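Local coordinates for protein NS6 protease (Murine norovirus 1, PDB 4ASH) that probably cleaves the viral polyprotein as a cysteine protease with a trypsin-like fold, releasing the mature nonstructural proteins of the calicivirus, at residues A[73-79]-A[153-157]; A[81-87]-A[99-105]; A[88-92]-A[134-138]; A[117-123]-A[167-173]. The protein carries 1 engineered substitution. All blocks are in the same frame, centred on the assembly; numbering follows the deposited sequence. Where two conformers were deposited one is given.

Contact 1 (A[73-79]-A[153-157])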
loop_
_atom_site.group_PDB
_atom_site.type_symbol
_atom_site.label_atom_id
_atom_site.label_comp_id
_atom_site.label_asym_id
_atom_site.label_seq_id
_atom_site.Cartn_x
_atom_site.Cartn_y
_atom_site.Cartn_z
ATOM N N MET A 73 -7.901 6.613 9.112
ATOM C CA MET A 73 -8.188 6.953 7.715
ATOM C C MET A 73 -8.998 5.846 7.092
ATOM O O MET A 73 -8.995 4.711 7.575
ATOM C CB MET A 73 -6.887 7.050 6.915
ATOM C CG MET A 73 -6.193 8.371 6.996
ATOM S SD MET A 73 -4.620 8.234 6.120
ATOM C CE MET A 73 -5.129 7.932 4.438
ATOM N N VAL A 74 -9.710 6.181 6.022
ATOM C CA VAL A 74 -10.448 5.201 5.250
ATOM C C VAL A 74 -9.487 4.348 4.422
ATOM O O VAL A 74 -8.610 4.878 3.744
ATOM C CB VAL A 74 -11.411 5.908 4.290
ATOM C CG1 VAL A 74 -12.008 4.929 3.304
ATOM C CG2 VAL A 74 -12.512 6.606 5.075
ATOM N N LEU A 75 -9.651 3.032 4.502
ATOM C CA LEU A 75 -8.975 2.117 3.583
ATOM C C LEU A 75 -10.000 1.596 2.578
ATOM O O LEU A 75 -10.983 0.950 2.958
ATOM C CB LEU A 75 -8.352 0.949 4.353
ATOM C CG LEU A 75 -7.800 -0.226 3.541
ATOM C CD1 LEU A 75 -6.660 0.224 2.643
ATOM C CD2 LEU A 75 -7.348 -1.342 4.469
ATOM N N GLU A 76 -9.773 1.902 1.303
ATOM C CA GLU A 76 -10.616 1.405 0.216
ATOM C C GLU A 76 -9.964 0.237 -0.505
ATOM O O GLU A 76 -8.758 0.061 -0.444
ATOM C CB GLU A 76 -10.912 2.533 -0.772
ATOM C CG GLU A 76 -12.031 3.458 -0.286
ATOM C CD GLU A 76 -12.407 4.524 -1.302
ATOM O OE1 GLU A 76 -11.734 4.625 -2.354
ATOM O OE2 GLU A 76 -13.379 5.266 -1.047
ATOM N N ASN A 77 -10.771 -0.572 -1.178
ATOM C CA ASN A 77 -10.262 -1.630 -2.028
ATOM C C ASN A 77 -10.015 -1.061 -3.419
ATOM O O ASN A 77 -10.845 -1.227 -4.332
ATOM C CB ASN A 77 -11.297 -2.765 -2.119
ATOM C CG ASN A 77 -10.759 -3.975 -2.851
ATOM O OD1 ASN A 77 -9.574 -4.293 -2.765
ATOM N ND2 ASN A 77 -11.633 -4.669 -3.566
ATOM N N GLY A 78 -8.882 -0.386 -3.594
ATOM C CA GLY A 78 -8.633 0.316 -4.833
ATOM C C GLY A 78 -9.558 1.508 -4.994
ATOM O O GLY A 78 -10.191 1.958 -4.038
ATOM N N CYS A 79 -9.637 2.029 -6.212
ATOM C CA CYS A 79 -10.494 3.176 -6.480
ATOM C C CYS A 79 -11.018 3.114 -7.903
ATOM O O CYS A 79 -10.689 2.195 -8.645
ATOM C CB CYS A 79 -9.722 4.478 -6.281
ATOM S SG CYS A 79 -8.340 4.685 -7.433
ATOM N N TRP A 153 -8.576 12.542 2.556
ATOM C CA TRP A 153 -7.573 11.624 2.011
ATOM C C TRP A 153 -7.819 10.173 2.418
ATOM O O TRP A 153 -8.032 9.871 3.593
ATOM C CB TRP A 153 -6.165 12.070 2.405
ATOM C CG TRP A 153 -5.753 13.331 1.718
ATOM C CD1 TRP A 153 -6.005 14.608 2.127
ATOM C CD2 TRP A 153 -5.025 13.438 0.487
ATOM N NE1 TRP A 153 -5.474 15.505 1.230
ATOM C CE2 TRP A 153 -4.868 14.814 0.216
ATOM C CE3 TRP A 153 -4.490 12.508 -0.408
ATOM C CZ2 TRP A 153 -4.198 15.277 -0.916
ATOM C CZ3 TRP A 153 -3.825 12.970 -1.531
ATOM C CH2 TRP A 153 -3.685 14.344 -1.775
ATOM N N VAL A 154 -7.806 9.277 1.435
ATOM C CA VAL A 154 -8.091 7.871 1.686
ATOM C C VAL A 154 -6.957 7.044 1.105
ATOM O O VAL A 154 -6.264 7.492 0.194
ATOM C CB VAL A 154 -9.443 7.431 1.084
ATOM C CG1 VAL A 154 -10.534 8.405 1.485
ATOM C CG2 VAL A 154 -9.352 7.348 -0.400
ATOM N N VAL A 155 -6.714 5.873 1.679
ATOM C CA VAL A 155 -5.646 5.015 1.176
ATOM C C VAL A 155 -6.283 3.860 0.409
ATOM O O VAL A 155 -7.322 3.328 0.812
ATOM C CB VAL A 155 -4.652 4.572 2.292
ATOM C CG1 VAL A 155 -5.355 3.914 3.465
ATOM C CG2 VAL A 155 -3.569 3.667 1.738
ATOM N N ILE A 156 -5.687 3.508 -0.727
ATOM C CA ILE A 156 -6.313 2.521 -1.607
ATOM C C ILE A 156 -5.537 1.228 -1.801
ATOM O O ILE A 156 -6.059 0.255 -2.363
ATOM C CB ILE A 156 -6.647 3.121 -2.980
ATOM C CG1 ILE A 156 -5.368 3.493 -3.735
ATOM C CG2 ILE A 156 -7.578 4.310 -2.818
ATOM C CD1 ILE A 156 -5.626 3.869 -5.197
ATOM N N GLY A 157 -4.294 1.202 -1.343
ATOM C CA GLY A 157 -3.466 0.030 -1.538
ATOM C C GLY A 157 -2.016 0.340 -1.231
ATOM O O GLY A 157 -1.689 1.453 -0.810
HETATM O O HOH W 1 -9.919 9.054 5.322
#
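V74 and E76 give the short strand at 74-75 its backbone grip on V155, with the two chains running parallel. V155 N donates to V74 O at 3.0 Å, and E76 N to V155 O at 2.9 Å; both are nearly straight. V155 O also receives a C-H contact from L75 CA. Further on, an inverse gamma turn centred on N77 swings the chain round, so that G78 N reaches a lone pair of I156 O at 3.1 Å with a more bent N-H...O angle of 144°. At the other end water takes over: it accepts from V74 N and donates to W153 O.

Apolar contacts line both faces. V74 and V154 run alongside each other, V74 CB 3.9 Å from V154 CG1, whereas L75 CD1 comes obliquely onto V155 CG1 at 4.0 Å. M73 is extended through chi2 and then bends at chi3 (64°), which lays its CE over the W153-V155 backbone, 3.6 Å from W153 O, with F20 also against this methionine. I156 CD1 touches C79 SG at 3.6 Å.

On the V154 side, E76 passes obliquely by V154 CG2 and I156 CG2, but its carboxylate is held by K149 (salt bridge) and the Y147 hydroxyl, on the next strand.

The connection entering the C-terminal barrel of this chymotrypsin-like fold is thus attached in two ways: its backbone extends the edge of strand 152-162, while the E76 carboxylate reaches past that strand to the charge and hydroxyl on 144-149.

Contact 2 (A[81-87]-A[99-105])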
loop_
_atom_site.group_PDB
_atom_site.type_symbol
_atom_site.label_atom_id
_atom_site.label_comp_id
_atom_site.label_asym_id
_atom_site.label_seq_id
_atom_site.Cartn_x
_atom_site.Cartn_y
_atom_site.Cartn_z
ATOM N N GLU A 81 -11.275 3.704 -11.758
ATOM C CA GLU A 81 -10.269 3.915 -12.781
ATOM C C GLU A 81 -10.286 5.383 -13.186
ATOM O O GLU A 81 -11.348 5.981 -13.325
ATOM C CB GLU A 81 -10.508 3.010 -14.000
ATOM C CG GLU A 81 -9.484 3.253 -15.100
ATOM C CD GLU A 81 -9.210 2.039 -15.973
ATOM O OE1 GLU A 81 -9.886 1.003 -15.799
ATOM O OE2 GLU A 81 -8.306 2.127 -16.833
ATOM N N GLY A 82 -9.108 5.967 -13.362
ATOM C CA GLY A 82 -9.010 7.350 -13.790
ATOM C C GLY A 82 -8.646 8.308 -12.672
ATOM O O GLY A 82 -8.170 9.417 -12.919
ATOM N N VAL A 83 -8.877 7.887 -11.436
ATOM C CA VAL A 83 -8.459 8.678 -10.286
ATOM C C VAL A 83 -6.955 8.933 -10.357
ATOM O O VAL A 83 -6.179 8.013 -10.621
ATOM C CB VAL A 83 -8.807 7.960 -8.968
ATOM C CG1 VAL A 83 -8.073 8.594 -7.783
ATOM C CG2 VAL A 83 -10.320 7.951 -8.747
ATOM N N VAL A 84 -6.549 10.187 -10.153
ATOM C CA VAL A 84 -5.135 10.521 -10.034
ATOM C C VAL A 84 -4.748 10.418 -8.569
ATOM O O VAL A 84 -5.133 11.253 -7.746
ATOM C CB VAL A 84 -4.812 11.935 -10.557
ATOM C CG1 VAL A 84 -3.392 12.342 -10.135
ATOM C CG2 VAL A 84 -4.974 12.002 -12.079
ATOM N N ALA A 85 -4.011 9.365 -8.244
ATOM C CA ALA A 85 -3.621 9.101 -6.878
ATOM C C ALA A 85 -2.179 9.529 -6.676
ATOM O O ALA A 85 -1.521 9.999 -7.600
ATOM C CB ALA A 85 -3.786 7.619 -6.554
ATOM N N SER A 86 -1.690 9.352 -5.454
ATOM C CA SER A 86 -0.316 9.692 -5.132
ATOM C C SER A 86 0.336 8.530 -4.396
ATOM O O SER A 86 -0.216 8.035 -3.412
ATOM C CB SER A 86 -0.296 10.948 -4.259
ATOM O OG SER A 86 1.018 11.276 -3.858
ATOM N N VAL A 87 1.500 8.088 -4.870
ATOM C CA VAL A 87 2.266 7.086 -4.150
ATOM C C VAL A 87 3.185 7.841 -3.201
ATOM O O VAL A 87 4.024 8.630 -3.644
ATOM C CB VAL A 87 3.131 6.204 -5.062
ATOM C CG1 VAL A 87 3.668 5.036 -4.266
ATOM C CG2 VAL A 87 2.316 5.682 -6.244
ATOM N N LEU A 99 4.456 10.564 -5.756
ATOM C CA LEU A 99 4.475 10.288 -7.186
ATOM C C LEU A 99 3.052 10.246 -7.720
ATOM O O LEU A 99 2.246 9.447 -7.258
ATOM C CB LEU A 99 5.167 8.957 -7.460
ATOM C CG LEU A 99 6.624 8.810 -7.014
ATOM C CD1 LEU A 99 7.143 7.447 -7.429
ATOM C CD2 LEU A 99 7.483 9.926 -7.599
ATOM N N ALA A 100 2.737 11.118 -8.669
ATOM C CA ALA A 100 1.393 11.120 -9.247
ATOM C C ALA A 100 1.203 9.887 -10.118
ATOM O O ALA A 100 2.090 9.505 -10.872
ATOM C CB ALA A 100 1.144 12.390 -10.046
ATOM N N VAL A 101 0.035 9.265 -10.004
ATOM C CA VAL A 101 -0.248 8.044 -10.746
ATOM C C VAL A 101 -1.712 8.007 -11.159
ATOM O O VAL A 101 -2.601 8.229 -10.337
ATOM C CB VAL A 101 0.096 6.784 -9.907
ATOM C CG1 VAL A 101 -0.682 6.758 -8.597
ATOM C CG2 VAL A 101 -0.169 5.515 -10.702
ATOM N N ARG A 102 -1.960 7.745 -12.441
ATOM C CA ARG A 102 -3.331 7.533 -12.892
ATOM C C ARG A 102 -3.699 6.076 -12.656
ATOM O O ARG A 102 -3.064 5.174 -13.205
ATOM C CB ARG A 102 -3.493 7.876 -14.366
ATOM C CG ARG A 102 -4.938 7.694 -14.822
ATOM C CD ARG A 102 -5.044 7.561 -16.325
ATOM N NE ARG A 102 -6.439 7.518 -16.760
ATOM C CZ ARG A 102 -7.185 6.419 -16.832
ATOM N NH1 ARG A 102 -6.693 5.231 -16.495
ATOM N NH2 ARG A 102 -8.443 6.511 -17.251
ATOM N N MET A 103 -4.697 5.845 -11.810
ATOM C CA MET A 103 -5.090 4.485 -11.467
ATOM C C MET A 103 -5.848 3.865 -12.628
ATOM O O MET A 103 -6.721 4.506 -13.204
ATOM C CB MET A 103 -5.913 4.470 -10.177
ATOM C CG MET A 103 -5.134 5.031 -8.972
ATOM S SD MET A 103 -3.511 4.229 -8.724
ATOM C CE MET A 103 -4.036 2.542 -8.428
ATOM N N GLY A 104 -5.481 2.635 -12.974
ATOM C CA GLY A 104 -6.110 1.910 -14.064
ATOM C C GLY A 104 -7.065 0.845 -13.562
ATOM O O GLY A 104 -7.784 1.045 -12.593
ATOM N N SER A 105 -7.088 -0.300 -14.232
ATOM C CA SER A 105 -8.067 -1.320 -13.880
ATOM C C SER A 105 -7.600 -2.207 -12.748
ATOM O O SER A 105 -6.393 -2.421 -12.561
ATOM C CB SER A 105 -8.396 -2.205 -15.096
ATOM O OG SER A 105 -8.475 -1.449 -16.290
HETATM O O HOH W 2 -6.839 0.136 -17.454
#
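E81 and R102 make the charged contact at the open end of this strand pair. E81 OE2 sits at the edge of the R102 guanidinium, 3.5 Å from NH1, a long salt bridge, and the carboxylate is turned 68° from the guanidinium plane. Over one guanidinium face lies G82 CA, 3.6 Å from NH2. E81 OE1 lies 2.9 Å from S105 OG, and a water spans E81 OE2 and that same hydroxyl.

The backbone bonds form an antiparallel ladder. A85-V101 and V87-L99 are hydrogen-bonded pairs; V84-R102 and S86-A100 alternate with them as non-hydrogen-bonded pairs, where V84 CA makes a C-H...O contact with V101 O and S86 CA with L99 O. The ladder belongs to the beta hairpin of strands 84-90 and 96-111 in the C-terminal barrel of the trypsin-like fold. It runs on past the regular strand, with M103 N on V83 O (2.9 Å, 177°) and G82 N on M103 O (2.8 Å).

Apolar side chains pack on the A85 face. A85 CB meets V101 CG1 and M103 CG, each at 3.8 Å; the M103 chain, bent at chi2 and chi3, turns on toward Y145. V87 CG2 crosses to V101 CG1 at 4.0 Å, and Y145 covers V87.

Contact 3 (A[88-92]-A[134-138])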
loop_
_atom_site.group_PDB
_atom_site.type_symbol
_atom_site.label_atom_id
_atom_site.label_comp_id
_atom_site.label_asym_id
_atom_site.label_seq_id
_atom_site.Cartn_x
_atom_site.Cartn_y
_atom_site.Cartn_z
ATOM N N LEU A 88 3.011 7.619 -1.903
ATOM C CA LEU A 88 3.837 8.288 -0.901
ATOM C C LEU A 88 5.108 7.482 -0.696
ATOM O O LEU A 88 5.212 6.674 0.224
ATOM C CB LEU A 88 3.075 8.413 0.412
ATOM C CG LEU A 88 1.686 9.053 0.354
ATOM C CD1 LEU A 88 1.119 9.219 1.778
ATOM C CD2 LEU A 88 1.717 10.384 -0.367
ATOM N N VAL A 89 6.067 7.661 -1.598
ATOM C CA VAL A 89 7.329 6.930 -1.501
ATOM C C VAL A 89 8.267 7.589 -0.506
ATOM O O VAL A 89 8.593 8.767 -0.643
ATOM C CB VAL A 89 8.052 6.873 -2.848
ATOM C CG1 VAL A 89 9.427 6.256 -2.682
ATOM C CG2 VAL A 89 7.238 6.076 -3.851
ATOM N N LYS A 90 8.698 6.831 0.490
ATOM C CA LYS A 90 9.861 7.261 1.279
ATOM C C LYS A 90 11.067 6.482 0.832
ATOM O O LYS A 90 10.956 5.306 0.500
ATOM C CB LYS A 90 9.653 6.990 2.764
ATOM C CG LYS A 90 8.893 8.067 3.496
ATOM C CD LYS A 90 9.101 7.904 5.001
ATOM C CE LYS A 90 8.375 8.980 5.772
ATOM N NZ LYS A 90 8.448 8.706 7.238
ATOM N N ARG A 91 12.231 7.134 0.853
ATOM C CA ARG A 91 13.496 6.454 0.626
ATOM C C ARG A 91 14.206 6.330 1.967
ATOM O O ARG A 91 13.848 7.018 2.918
ATOM C CB ARG A 91 14.334 7.236 -0.378
ATOM C CG ARG A 91 13.707 7.314 -1.785
ATOM C CD ARG A 91 13.925 6.028 -2.577
ATOM N NE ARG A 91 12.872 5.749 -3.569
ATOM C CZ ARG A 91 12.764 6.321 -4.765
ATOM N NH1 ARG A 91 13.627 7.250 -5.157
ATOM N NH2 ARG A 91 11.763 5.970 -5.577
ATOM N N ALA A 92 15.176 5.426 2.035
ATOM C CA ALA A 92 15.881 5.125 3.271
ATOM C C ALA A 92 16.438 6.392 3.920
ATOM O O ALA A 92 16.499 6.494 5.146
ATOM C CB ALA A 92 16.998 4.133 2.996
ATOM N N LEU A 134 12.853 8.576 -12.308
ATOM C CA LEU A 134 12.193 9.357 -11.270
ATOM C C LEU A 134 10.884 8.694 -10.855
ATOM O O LEU A 134 9.906 9.365 -10.515
ATOM C CB LEU A 134 11.926 10.777 -11.763
ATOM C CG LEU A 134 13.137 11.493 -12.361
ATOM C CD1 LEU A 134 12.750 12.884 -12.842
ATOM C CD2 LEU A 134 14.284 11.557 -11.356
ATOM N N GLY A 135 10.869 7.370 -10.899
ATOM C CA GLY A 135 9.695 6.621 -10.507
ATOM C C GLY A 135 9.983 5.797 -9.274
ATOM O O GLY A 135 10.755 6.218 -8.409
ATOM N N THR A 136 9.353 4.633 -9.179
ATOM C CA THR A 136 9.592 3.731 -8.062
ATOM C C THR A 136 10.810 2.871 -8.359
ATOM O O THR A 136 11.171 2.650 -9.532
ATOM C CB THR A 136 8.377 2.832 -7.755
ATOM O OG1 THR A 136 8.036 2.069 -8.921
ATOM C CG2 THR A 136 7.179 3.678 -7.338
ATOM N N ILE A 137 11.462 2.421 -7.294
ATOM C CA ILE A 137 12.653 1.598 -7.402
ATOM C C ILE A 137 12.585 0.409 -6.457
ATOM O O ILE A 137 11.768 0.388 -5.540
ATOM C CB ILE A 137 13.914 2.412 -7.063
ATOM C CG1 ILE A 137 13.861 2.884 -5.606
ATOM C CG2 ILE A 137 14.062 3.584 -8.017
ATOM C CD1 ILE A 137 15.127 3.613 -5.155
ATOM N N PRO A 138 13.455 -0.593 -6.668
ATOM C CA PRO A 138 13.531 -1.675 -5.681
ATOM C C PRO A 138 13.756 -1.105 -4.294
ATOM O O PRO A 138 14.687 -0.311 -4.076
ATOM C CB PRO A 138 14.758 -2.463 -6.131
ATOM C CG PRO A 138 14.776 -2.269 -7.600
ATOM C CD PRO A 138 14.336 -0.845 -7.822
HETATM O O HOH W 3 12.912 7.979 -7.874
#
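The strand end at 88-90 and the irregular chain at 134-138 pass with V89 CA and T136 CA 7.6 Å apart, too far for backbone pairing, so the side chains bridge the gap.

R91 does most of this. Its chain leaves beside the backbone N and bends at chi2 (-79°), which brings the guanidinium back toward the loop. NH2 donates to G135 O at 3.0 Å; the carbonyl oxygen lies in the guanidinium plane, the donor lies in the carbonyl plane, and the N-H...O angle is a rather bent 144°. A water makes a second link between the same two groups, accepting from R91 NH1 at 2.9 Å and donating to G135 O at 2.8 Å, so that one carbonyl takes two donors. NH2 also makes a salt bridge with D140 OD2, which accepts from I137 N as well.

I137 covers one face of the same guanidinium. With CG1 set between backbone N and carbonyl carbon (chi1 63°), its CD1 reaches a point above the rim of the group, 3.5 Å from NE. V89 adds a light touch from CG2 to T136 CG2 at 4.2 Å; L99 packs against both.

T136 also touches H159. In norovirus proteases a threonine and a histidine placed like these line the S1 pocket for glutamine or glutamate, so the loop probably forms one pocket wall. Beside it, the in-plane bond to G135 O and the salt bridge to D140 fix the rotation of the R91 guanidinium, whose charge D140 probably balances.

Contact 4 (A[117-123]-A[167-173])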
loop_
_atom_site.group_PDB
_atom_site.type_symbol
_atom_site.label_atom_id
_atom_site.label_comp_id
_atom_site.label_asym_id
_atom_site.label_seq_id
_atom_site.Cartn_x
_atom_site.Cartn_y
_atom_site.Cartn_z
ATOM N N HIS A 117 -3.814 -9.587 -6.225
ATOM C CA HIS A 117 -5.038 -8.843 -6.463
ATOM C C HIS A 117 -4.689 -7.389 -6.260
ATOM O O HIS A 117 -4.220 -6.999 -5.194
ATOM C CB HIS A 117 -6.128 -9.262 -5.482
ATOM C CG HIS A 117 -6.328 -10.740 -5.413
ATOM N ND1 HIS A 117 -6.902 -11.456 -6.437
ATOM C CD2 HIS A 117 -6.011 -11.639 -4.451
ATOM C CE1 HIS A 117 -6.946 -12.735 -6.105
ATOM N NE2 HIS A 117 -6.410 -12.872 -4.906
ATOM N N GLY A 118 -4.875 -6.572 -7.284
ATOM C CA GLY A 118 -4.477 -5.187 -7.149
ATOM C C GLY A 118 -5.022 -4.297 -8.235
ATOM O O GLY A 118 -5.969 -4.656 -8.937
ATOM N N GLN A 119 -4.418 -3.126 -8.368
ATOM C CA GLN A 119 -4.853 -2.162 -9.352
ATOM C C GLN A 119 -3.640 -1.673 -10.104
ATOM O O GLN A 119 -2.614 -1.348 -9.503
ATOM C CB GLN A 119 -5.582 -0.992 -8.689
ATOM C CG GLN A 119 -6.379 -0.149 -9.680
ATOM C CD GLN A 119 -7.405 0.745 -9.013
ATOM O OE1 GLN A 119 -7.589 0.707 -7.792
ATOM N NE2 GLN A 119 -8.091 1.551 -9.816
ATOM N N THR A 120 -3.745 -1.627 -11.425
ATOM C CA THR A 120 -2.643 -1.101 -12.218
ATOM C C THR A 120 -2.636 0.416 -12.111
ATOM O O THR A 120 -3.627 1.027 -11.707
ATOM C CB THR A 120 -2.785 -1.482 -13.708
ATOM O OG1 THR A 120 -3.976 -0.890 -14.224
ATOM C CG2 THR A 120 -2.859 -2.989 -13.864
ATOM N N GLY A 121 -1.508 1.019 -12.457
ATOM C CA GLY A 121 -1.388 2.460 -12.445
ATOM C C GLY A 121 -0.361 2.922 -13.455
ATOM O O GLY A 121 0.551 2.176 -13.820
ATOM N N MET A 122 -0.521 4.155 -13.914
ATOM C CA MET A 122 0.431 4.747 -14.850
ATOM C C MET A 122 1.081 5.961 -14.207
ATOM O O MET A 122 0.411 6.951 -13.922
ATOM C CB MET A 122 -0.294 5.146 -16.144
ATOM C CG MET A 122 0.577 5.831 -17.185
ATOM S SD MET A 122 -0.370 6.461 -18.601
ATOM C CE MET A 122 -1.378 7.720 -17.818
ATOM N N LEU A 123 2.384 5.877 -13.956
ATOM C CA LEU A 123 3.111 7.013 -13.396
ATOM C C LEU A 123 3.063 8.163 -14.401
ATOM O O LEU A 123 3.261 7.951 -15.593
ATOM C CB LEU A 123 4.550 6.619 -13.074
ATOM C CG LEU A 123 4.779 5.627 -11.927
ATOM C CD1 LEU A 123 6.273 5.337 -11.770
ATOM C CD2 LEU A 123 4.217 6.153 -10.611
ATOM N N ASN A 167 6.224 3.334 -17.311
ATOM C CA ASN A 167 5.595 3.945 -16.152
ATOM C C ASN A 167 4.488 3.121 -15.494
ATOM O O ASN A 167 3.674 3.654 -14.745
ATOM C CB ASN A 167 5.104 5.355 -16.502
ATOM C CG ASN A 167 6.246 6.289 -16.881
ATOM O OD1 ASN A 167 7.375 5.847 -17.088
ATOM N ND2 ASN A 167 5.956 7.585 -16.975
ATOM N N THR A 168 4.485 1.815 -15.733
ATOM C CA THR A 168 3.464 0.952 -15.131
ATOM C C THR A 168 3.852 0.539 -13.715
ATOM O O THR A 168 4.963 0.076 -13.479
ATOM C CB THR A 168 3.238 -0.317 -15.958
ATOM O OG1 THR A 168 2.842 0.043 -17.288
ATOM C CG2 THR A 168 2.162 -1.198 -15.322
ATOM N N VAL A 169 2.926 0.725 -12.779
ATOM C CA VAL A 169 3.102 0.282 -11.399
ATOM C C VAL A 169 1.875 -0.546 -10.996
ATOM O O VAL A 169 0.837 -0.489 -11.655
ATOM C CB VAL A 169 3.271 1.469 -10.433
ATOM C CG1 VAL A 169 4.616 2.162 -10.674
ATOM C CG2 VAL A 169 2.129 2.461 -10.605
ATOM N N ILE A 170 2.016 -1.332 -9.931
ATOM C CA ILE A 170 0.914 -2.127 -9.390
ATOM C C ILE A 170 0.794 -1.860 -7.902
ATOM O O ILE A 170 1.787 -1.947 -7.174
ATOM C CB ILE A 170 1.155 -3.652 -9.555
ATOM C CG1 ILE A 170 1.507 -4.004 -11.007
ATOM C CG2 ILE A 170 -0.056 -4.460 -9.024
ATOM C CD1 ILE A 170 0.405 -3.693 -12.032
ATOM N N ALA A 171 -0.417 -1.544 -7.460
ATOM C CA ALA A 171 -0.719 -1.469 -6.043
ATOM C C ALA A 171 -1.503 -2.716 -5.674
ATOM O O ALA A 171 -2.470 -3.070 -6.352
ATOM C CB ALA A 171 -1.534 -0.226 -5.746
ATOM N N ALA A 172 -1.082 -3.399 -4.617
ATOM C CA ALA A 172 -1.884 -4.491 -4.089
ATOM C C ALA A 172 -3.020 -3.887 -3.284
ATOM O O ALA A 172 -2.827 -2.891 -2.588
ATOM C CB ALA A 172 -1.034 -5.415 -3.231
ATOM N N THR A 173 -4.213 -4.464 -3.428
ATOM C CA THR A 173 -5.376 -4.018 -2.665
ATOM C C THR A 173 -5.847 -5.127 -1.734
ATOM O O THR A 173 -5.426 -6.274 -1.850
ATOM C CB THR A 173 -6.513 -3.589 -3.595
ATOM O OG1 THR A 173 -6.883 -4.695 -4.428
ATOM C CG2 THR A 173 -6.061 -2.434 -4.482
HETATM O O HOH W 4 -8.286 -5.419 -7.135
#
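N167 carries CG anti to its carbonyl carbon (chi1 -63°), which swings the amide across to the facing strand, where ND2 donates to L123 O at 3.1 Å from well above the carbonyl plane. The same setting in L123 (chi1 -68°) turns CG and CD1 onto V169 CG1, each at 3.7 Å, the two side chains meeting at about a right angle.

The two segments are neighbouring antiparallel strands, 114-123 and 168-172, in the C-terminal barrel of the chymotrypsin-like fold. Hydrogen-bonded pairs Q119-A171 and G121-V169 alternate with non-hydrogen-bonded pairs along the ladder. Q119 N to A171 O is 2.8 Å; G121 N to V169 O is more bent, at 133°. L123 N donates to N167 O at 2.7 Å at one end, and T173 N closes the series on H117 O at the other.

The strands come closest at G118, whose CA is 3.0 Å from A171 O; a side chain there would run into that oxygen. At G121 the spacing is ordinary, and V169 CG2 lies on the glycine backbone.

On the interior side V101 and Y145 also pack against V169. Q119, on the face of A171 and V169, uses both ends of its amide: NE2 donates to G104 O and OE1 accepts from C79 N. T120 and I170 point to the other side, where T120 CG2 touches I170 CD1 at 3.8 Å and I109 packs on I170. Beside G118, a water donates to G118 O and accepts from T173 OG1, its oxygen 3.1 Å from T173 OG1.

All four contacts feed one curled sheet, the C-terminal barrel. Contacts 2 and 4 are next-door ladders with centres about 8 Å apart, joined because strands 96-111 and 114-123 pair: G104 N lies 2.8 Å from T120 O. Contact 1 reaches both through C79, its SG 3.6 Å from M103 CG of contact 2 and its N bonded to Q119 of contact 4. Contact 3 stands at the far end, its centre about 20 Å from that of contact 1, yet L99 of contact 2 and L123 and V169 of contact 4 pack against its loop. T136 OG1 is 3.8 Å from V169 CG1, so the barrel core probably backs the S1 pocket.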